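Local coordinates for ribosomal-protein-S5-alanine N-acetyltransferase (Vibrio fischeri, PDB 3IGR) that probably transfers the acetyl group of acetyl-CoA to the N-terminal alanine of ribosomal protein uS5, as a GNAT-family acetyltransferase of the RimJ subfamily, at residues F5-E8 and H9-V12; P39-S42 and H43-T47; T120-W123 and M124-Q128. One frame throughout, in Å; residues are numbered along the deposited sequence.

Contact 1: F5-E8 and H9-V12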
loop_
_atom_site.group_PDB
_atom_site.type_symbol
_atom_site.label_atom_id
_atom_site.label_comp_id
_atom_site.label_asym_id
_atom_site.label_seq_id
_atom_site.Cartn_x
_atom_site.Cartn_y
_atom_site.Cartn_z
ATOM N N PHE A 5 11.462 -7.368 12.971
ATOM C CA PHE A 5 10.928 -7.475 11.625
ATOM C C PHE A 5 12.006 -7.199 10.591
ATOM O O PHE A 5 12.820 -6.285 10.737
ATOM C CB PHE A 5 9.705 -6.564 11.422
ATOM C CG PHE A 5 8.716 -6.624 12.554
ATOM C CD1 PHE A 5 7.714 -7.590 12.565
ATOM C CD2 PHE A 5 8.808 -5.738 13.630
ATOM C CE1 PHE A 5 6.790 -7.660 13.620
ATOM C CE2 PHE A 5 7.889 -5.810 14.700
ATOM C CZ PHE A 5 6.886 -6.767 14.684
ATOM N N GLU A 6 12.017 -8.007 9.542
ATOM C CA GLU A 6 13.008 -7.833 8.499
ATOM C C GLU A 6 12.330 -7.704 7.145
ATOM O O GLU A 6 11.332 -8.357 6.884
ATOM C CB GLU A 6 14.027 -8.973 8.535
ATOM C CG GLU A 6 15.061 -8.802 9.670
ATOM C CD GLU A 6 16.052 -9.948 9.765
ATOM O OE1 GLU A 6 15.687 -11.087 9.393
ATOM O OE2 GLU A 6 17.204 -9.713 10.218
ATOM N N PHE A 7 12.856 -6.810 6.316
ATOM C CA PHE A 7 12.434 -6.684 4.931
ATOM C C PHE A 7 13.622 -6.103 4.189
ATOM O O PHE A 7 14.351 -5.263 4.741
ATOM C CB PHE A 7 11.175 -5.808 4.774
ATOM C CG PHE A 7 11.302 -4.417 5.370
ATOM C CD1 PHE A 7 11.834 -3.366 4.621
ATOM C CD2 PHE A 7 10.872 -4.159 6.677
ATOM C CE1 PHE A 7 11.955 -2.081 5.165
ATOM C CE2 PHE A 7 10.977 -2.874 7.235
ATOM C CZ PHE A 7 11.525 -1.831 6.478
ATOM N N GLU A 8 13.807 -6.564 2.954
ATOM C CA GLU A 8 14.944 -6.184 2.129
ATOM C C GLU A 8 16.244 -6.307 2.922
ATOM O O GLU A 8 16.488 -7.365 3.494
ATOM C CB GLU A 8 14.729 -4.803 1.509
ATOM C CG GLU A 8 14.206 -4.909 0.072
ATOM C CD GLU A 8 13.227 -3.817 -0.269
ATOM O OE1 GLU A 8 12.865 -3.699 -1.457
ATOM O OE2 GLU A 8 12.824 -3.068 0.651
ATOM N N HIS A 9 17.063 -5.254 2.968
ATOM C CA HIS A 9 18.276 -5.267 3.805
ATOM C C HIS A 9 18.123 -4.486 5.130
ATOM O O HIS A 9 19.102 -3.996 5.706
ATOM C CB HIS A 9 19.519 -4.837 3.006
ATOM C CG HIS A 9 19.405 -3.482 2.371
ATOM N ND1 HIS A 9 18.894 -3.292 1.103
ATOM C CD2 HIS A 9 19.768 -2.255 2.819
ATOM C CE1 HIS A 9 18.933 -2.004 0.805
ATOM N NE2 HIS A 9 19.462 -1.355 1.827
ATOM N N TYR A 10 16.887 -4.403 5.613
ATOM C CA TYR A 10 16.553 -3.674 6.845
ATOM C C TYR A 10 15.995 -4.576 7.946
ATOM O O TYR A 10 15.419 -5.634 7.668
ATOM C CB TYR A 10 15.547 -2.559 6.546
ATOM C CG TYR A 10 16.010 -1.626 5.460
ATOM C CD1 TYR A 10 16.956 -0.634 5.731
ATOM C CD2 TYR A 10 15.546 -1.752 4.149
ATOM C CE1 TYR A 10 17.407 0.218 4.735
ATOM C CE2 TYR A 10 16.000 -0.892 3.136
ATOM C CZ TYR A 10 16.928 0.091 3.448
ATOM O OH TYR A 10 17.396 0.961 2.486
ATOM N N GLN A 11 16.193 -4.152 9.190
ATOM C CA GLN A 11 15.624 -4.818 10.362
ATOM C C GLN A 11 15.007 -3.770 11.289
ATOM O O GLN A 11 15.644 -2.762 11.587
ATOM C CB GLN A 11 16.702 -5.589 11.132
ATOM C CG GLN A 11 16.188 -6.183 12.449
ATOM C CD GLN A 11 17.252 -6.912 13.241
ATOM O OE1 GLN A 11 18.447 -6.801 12.955
ATOM N NE2 GLN A 11 16.822 -7.661 14.252
ATOM N N VAL A 12 13.766 -4.009 11.710
ATOM C CA VAL A 12 13.079 -3.166 12.685
ATOM C C VAL A 12 13.000 -3.997 13.953
ATOM O O VAL A 12 12.483 -5.122 13.947
ATOM C CB VAL A 12 11.649 -2.772 12.231
ATOM C CG1 VAL A 12 11.028 -1.741 13.193
ATOM C CG2 VAL A 12 11.672 -2.222 10.813
#
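Phe5 and Val12 grip each other through two backbone hydrogen bonds. Phe5 N gives to Val12 O at 2.7 Å, and Val12 N gives to Phe5 O at 2.6 Å. Both bonds are nearly straight. A second such pair joins Phe7 and Tyr10. Here Tyr10 N to Phe7 O is 2.8 Å and Phe7 N to Tyr10 O is 3.1 Å. Between them sits the non-hydrogen-bonded pair Glu6 and Gln11, where Gln11 CA comes close to Phe5 O. This is a beta hairpin with a two-residue loop (Glu8, His9), closed by a type II' turn from Phe7 to Tyr10. Glu8 takes the positive phi (48°) that this turn needs at its first inner position.

Glu6 and Gln11 share one face of the hairpin and touch by their methylenes, Glu6 CG to Gln11 CB at 3.9 Å. Their polar ends turn to other partners: Glu6 OE2 makes a salt bridge with Lys75, and Gln11 NE2 bonds to Ser4 OG.

The other face carries Phe5, Phe7, Tyr10 and Val12. Phe7 CG stands between its backbone N and carbonyl carbon (chi1 55°), which brings the ring across to the partner strand. Tyr10 CB lies over one face of this ring, toward its rim, 4.2 Å from the centroid. The two rings meet obliquely, with planes at 42° and Phe7 CE1 3.7 Å from Tyr10 CD2. Phe7 CE2 also meets Val12 CG2 at 3.7 Å, oblique to the ring. Helix 112-126 packs against this apolar face. The chemistry thus makes the hairpin two-sided: charged and amide groups on one side, hydrocarbon and aromatic surface on the side turned to the helix.

Contact 2: P39-S42 and H43-T47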
loop_
_atom_site.group_PDB
_atom_site.type_symbol
_atom_site.label_atom_id
_atom_site.label_comp_id
_atom_site.label_asym_id
_atom_site.label_seq_id
_atom_site.Cartn_x
_atom_site.Cartn_y
_atom_site.Cartn_z
ATOM N N PRO A 39 10.875 19.244 18.126
ATOM C CA PRO A 39 11.245 20.173 19.201
ATOM C C PRO A 39 12.758 20.268 19.398
ATOM O O PRO A 39 13.477 19.304 19.108
ATOM C CB PRO A 39 10.595 19.545 20.433
ATOM C CG PRO A 39 9.428 18.764 19.885
ATOM C CD PRO A 39 9.927 18.208 18.586
ATOM N N LYS A 40 13.229 21.438 19.836
ATOM C CA LYS A 40 14.634 21.644 20.255
ATOM C C LYS A 40 15.088 20.484 21.140
ATOM O O LYS A 40 14.358 20.072 22.057
ATOM C CB LYS A 40 14.760 22.963 21.045
ATOM C CG LYS A 40 16.174 23.330 21.491
ATOM C CD LYS A 40 16.203 24.609 22.335
ATOM C CE LYS A 40 17.638 24.966 22.752
ATOM N NZ LYS A 40 17.650 26.134 23.714
ATOM N N ARG A 41 16.277 19.962 20.865
ATOM C CA ARG A 41 16.865 18.927 21.718
ATOM C C ARG A 41 18.052 19.439 22.491
ATOM O O ARG A 41 18.787 20.319 22.021
ATOM C CB ARG A 41 17.264 17.681 20.926
ATOM C CG ARG A 41 16.134 16.702 20.717
ATOM C CD ARG A 41 15.418 17.015 19.433
ATOM N NE ARG A 41 14.683 15.891 18.869
ATOM C CZ ARG A 41 13.466 15.490 19.244
ATOM N NH1 ARG A 41 12.811 16.093 20.229
ATOM N NH2 ARG A 41 12.906 14.460 18.622
ATOM N N SER A 42 18.219 18.905 23.698
ATOM C CA SER A 42 19.408 19.181 24.510
ATOM C C SER A 42 20.669 18.596 23.858
ATOM O O SER A 42 20.581 17.778 22.920
ATOM C CB SER A 42 19.221 18.565 25.894
ATOM O OG SER A 42 19.244 17.145 25.773
ATOM N N HIS A 43 21.839 18.997 24.360
ATOM C CA HIS A 43 23.115 18.470 23.867
ATOM C C HIS A 43 23.235 16.961 24.095
ATOM O O HIS A 43 23.691 16.236 23.208
ATOM C CB HIS A 43 24.318 19.214 24.494
ATOM C CG HIS A 43 25.651 18.738 23.996
ATOM N ND1 HIS A 43 26.630 18.245 24.833
ATOM C CD2 HIS A 43 26.155 18.652 22.742
ATOM C CE1 HIS A 43 27.686 17.895 24.120
ATOM N NE2 HIS A 43 27.426 18.131 22.848
ATOM N N ALA A 44 22.820 16.503 25.277
ATOM C CA ALA A 44 22.915 15.089 25.685
ATOM C C ALA A 44 22.213 14.135 24.726
ATOM O O ALA A 44 22.587 12.962 24.608
ATOM C CB ALA A 44 22.385 14.896 27.113
ATOM N N PHE A 45 21.208 14.652 24.027
ATOM C CA PHE A 45 20.483 13.920 23.006
ATOM C C PHE A 45 21.354 13.404 21.861
ATOM O O PHE A 45 20.990 12.436 21.185
ATOM C CB PHE A 45 19.389 14.827 22.443
ATOM C CG PHE A 45 18.362 14.107 21.650
ATOM C CD1 PHE A 45 17.342 13.413 22.284
ATOM C CD2 PHE A 45 18.403 14.126 20.258
ATOM C CE1 PHE A 45 16.386 12.732 21.535
ATOM C CE2 PHE A 45 17.439 13.465 19.510
ATOM C CZ PHE A 45 16.438 12.764 20.148
ATOM N N PHE A 46 22.494 14.049 21.636
ATOM C CA PHE A 46 23.335 13.737 20.496
ATOM C C PHE A 46 24.650 13.036 20.884
ATOM O O PHE A 46 25.505 12.819 20.027
ATOM C CB PHE A 46 23.622 14.997 19.676
ATOM C CG PHE A 46 22.386 15.745 19.230
ATOM C CD1 PHE A 46 21.635 15.303 18.149
ATOM C CD2 PHE A 46 21.991 16.917 19.871
ATOM C CE1 PHE A 46 20.504 16.016 17.725
ATOM C CE2 PHE A 46 20.871 17.626 19.451
ATOM C CZ PHE A 46 20.124 17.172 18.381
ATOM N N THR A 47 24.775 12.657 22.157
ATOM C CA THR A 47 25.943 11.947 22.685
ATOM C C THR A 47 25.595 10.512 23.100
ATOM O O THR A 47 24.495 10.276 23.595
ATOM C CB THR A 47 26.470 12.607 23.966
ATOM O OG1 THR A 47 25.490 12.459 25.002
ATOM C CG2 THR A 47 26.789 14.086 23.750
#
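Arg41 lays its aliphatic part over the ring of Phe45. Arg41 CG sits above the centre of that ring, 3.5 Å from the centroid, in a CH-pi contact. The arginine chain bends at chi2 (91°), and NE then lies above the CE2-CZ side of the ring, 3.7 Å from Phe45 CE2. The guanidinium plane is inclined 41° to the ring. Its NH2 is engaged by Glu38 in a salt bridge, so the charge is answered beside the contact.

Ser42 works mainly through its backbone. Its carbonyl oxygen faces the start of the 3-10 segment 44-46 and takes a weak hydrogen bond from Phe45 N, 3.4 Å from Ser42 O. The same oxygen lies 3.5 Å from Phe46 CD2, oblique to that ring. Arg41 CB meets the end of the Phe46 ring, 3.9 Å from CZ. The 3-10 turn leads from the loop into helix 48-63. Thr47 holds the N-cap position there, and its OG1 caps Gly50 N. That hydroxyl also donates to Ala44 O at 3.0 Å, joined by Thr47 N on the same face of the carbonyl plane.

Phe45 swings its ring back toward Arg41 because CG lies opposite the backbone N (chi1 -165°). The buried ring also meets Phe27 of helix 20-29, while Phe45 O accepts a hydrogen bond from Trp51 NE1.

Contact 3: T120-W123 and M124-Q128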
loop_
_atom_site.group_PDB
_atom_site.type_symbol
_atom_site.label_atom_id
_atom_site.label_comp_id
_atom_site.label_asym_id
_atom_site.label_seq_id
_atom_site.Cartn_x
_atom_site.Cartn_y
_atom_site.Cartn_z
ATOM N N THR A 120 5.157 -2.388 12.795
ATOM C CA THR A 120 5.091 -2.154 14.235
ATOM C C THR A 120 3.684 -1.786 14.746
ATOM O O THR A 120 3.314 -2.211 15.832
ATOM C CB THR A 120 6.134 -1.134 14.689
ATOM O OG1 THR A 120 5.935 0.102 13.984
ATOM C CG2 THR A 120 7.519 -1.669 14.418
ATOM N N ILE A 121 2.899 -1.021 13.987
ATOM C CA ILE A 121 1.494 -0.777 14.357
ATOM C C ILE A 121 0.767 -2.117 14.448
ATOM O O ILE A 121 -0.005 -2.374 15.386
ATOM C CB ILE A 121 0.728 0.125 13.345
ATOM C CG1 ILE A 121 0.863 1.595 13.681
ATOM C CG2 ILE A 121 -0.764 -0.047 13.467
ATOM C CD1 ILE A 121 2.187 2.151 13.559
ATOM N N ASP A 122 1.006 -2.966 13.460
ATOM C CA ASP A 122 0.384 -4.270 13.420
ATOM C C ASP A 122 0.701 -5.076 14.679
ATOM O O ASP A 122 -0.169 -5.772 15.237
ATOM C CB ASP A 122 0.923 -5.018 12.214
ATOM C CG ASP A 122 -0.154 -5.566 11.377
ATOM O OD1 ASP A 122 -0.503 -4.878 10.387
ATOM O OD2 ASP A 122 -0.665 -6.662 11.708
ATOM N N TRP A 123 1.959 -4.995 15.104
ATOM C CA TRP A 123 2.379 -5.649 16.333
ATOM C C TRP A 123 1.749 -5.000 17.591
ATOM O O TRP A 123 1.363 -5.696 18.519
ATOM C CB TRP A 123 3.903 -5.689 16.404
ATOM C CG TRP A 123 4.427 -6.451 17.575
ATOM C CD1 TRP A 123 4.605 -7.814 17.668
ATOM C CD2 TRP A 123 4.875 -5.901 18.811
ATOM N NE1 TRP A 123 5.122 -8.136 18.899
ATOM C CE2 TRP A 123 5.300 -6.984 19.622
ATOM C CE3 TRP A 123 4.966 -4.594 19.318
ATOM C CZ2 TRP A 123 5.796 -6.800 20.916
ATOM C CZ3 TRP A 123 5.480 -4.413 20.609
ATOM C CH2 TRP A 123 5.874 -5.514 21.390
HETATM N N MSE A 124 1.640 -3.675 17.611
HETATM C CA MSE A 124 1.036 -2.986 18.754
HETATM C C MSE A 124 -0.445 -3.395 18.930
HETATM O O MSE A 124 -0.955 -3.492 20.057
HETATM C CB MSE A 124 1.165 -1.473 18.606
HETATM C CG MSE A 124 2.620 -0.969 18.630
HETATM SE SE MSE A 124 3.420 -1.299 20.387
HETATM C CE MSE A 124 2.304 -0.161 21.472
ATOM N N PHE A 125 -1.106 -3.655 17.806
ATOM C CA PHE A 125 -2.511 -4.026 17.793
ATOM C C PHE A 125 -2.667 -5.501 18.191
ATOM O O PHE A 125 -3.458 -5.845 19.090
ATOM C CB PHE A 125 -3.088 -3.801 16.390
ATOM C CG PHE A 125 -3.541 -2.382 16.110
ATOM C CD1 PHE A 125 -3.481 -1.381 17.084
ATOM C CD2 PHE A 125 -4.107 -2.069 14.870
ATOM C CE1 PHE A 125 -3.939 -0.082 16.812
ATOM C CE2 PHE A 125 -4.569 -0.770 14.586
ATOM C CZ PHE A 125 -4.479 0.222 15.559
ATOM N N LYS A 126 -1.910 -6.355 17.512
ATOM C CA LYS A 126 -2.043 -7.797 17.637
ATOM C C LYS A 126 -1.355 -8.350 18.878
ATOM O O LYS A 126 -1.969 -9.098 19.610
ATOM C CB LYS A 126 -1.583 -8.521 16.363
ATOM C CG LYS A 126 -2.533 -8.276 15.175
ATOM C CD LYS A 126 -2.073 -8.927 13.862
ATOM C CE LYS A 126 -3.112 -8.662 12.752
ATOM N NZ LYS A 126 -2.528 -8.621 11.379
ATOM N N ALA A 127 -0.092 -7.998 19.113
ATOM C CA ALA A 127 0.634 -8.528 20.275
ATOM C C ALA A 127 0.462 -7.680 21.528
ATOM O O ALA A 127 0.505 -8.209 22.624
ATOM C CB ALA A 127 2.098 -8.709 19.969
ATOM N N GLN A 128 0.286 -6.370 21.387
ATOM C CA GLN A 128 0.073 -5.529 22.573
ATOM C C GLN A 128 -1.383 -5.147 22.822
ATOM O O GLN A 128 -1.668 -4.464 23.793
ATOM C CB GLN A 128 0.960 -4.281 22.559
ATOM C CG GLN A 128 2.458 -4.558 22.735
ATOM C CD GLN A 128 2.831 -5.020 24.133
ATOM O OE1 GLN A 128 2.228 -4.619 25.114
ATOM N NE2 GLN A 128 3.844 -5.865 24.223
#
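Asp122 and Lys126, one helical turn apart, form a salt bridge. Lys126 NZ donates to Asp122 OD2 at 2.7 Å, nearly in line with the C-O bond. The two side chains run side by side, and the lysine is extended beyond CG, which carries the amine out to the carboxylate.

Backbone hydrogen bonds follow the helical i to i+4 pattern. Met124 N, Phe125 N and Lys126 N bond to Thr120 O, Ile121 O and Asp122 O. Trp123 O then takes two donors, Ala127 N at 2.8 Å and Gln128 N at 3.1 Å. The second is an i to i+5 bond.

Two CH-pi contacts involve Trp123. Its CG lies anti to the backbone N (chi1 -175°), and the indole is laid along the last turn. Ala127 CB stands over the five-membered ring, 3.5 Å from its centroid. Gln128 CG lies over the six-membered ring of Trp123, 4.1 Å from its centroid; Gln128 NE2 bonds to Asn65. A third has Ile121 CG2 over one face of the Phe125 ring, 4.2 Å from the centroid.

A Met-aromatic contact completes the set. Met124, present as selenomethionine, brings SE obliquely beside the indole, 3.7 Å from Trp123 CZ3, and packs against Tyr86 and Ile89 of strand 79-90.

The helix end is therefore tied down by several kinds of bond: an ion pair outside, apolar side chains toward the sheet, and one carbonyl, Trp123 O, that accepts two hydrogen bonds.

In the fold
From the N terminus, the chain first closes the hairpin of contact 1, which joins strands 4-7 and 10-14 at the edge of the mixed sheet. Contact 2 follows in the loop between helices 31-34 and 48-63 and closes a short turn there. Contact 3 comes last, at the end of helix 112-126 in the beta-alpha-beta unit that links strands 96-103 and 132-137. The three run in series; none nests or crosses. Contacts 1 and 3 touch: Phe5 CZ is 3.6 Å from Trp123 CB, tying the hairpin to the helix. Contact 2 stands apart, its nearest atoms about 17 Å from those of either other contact.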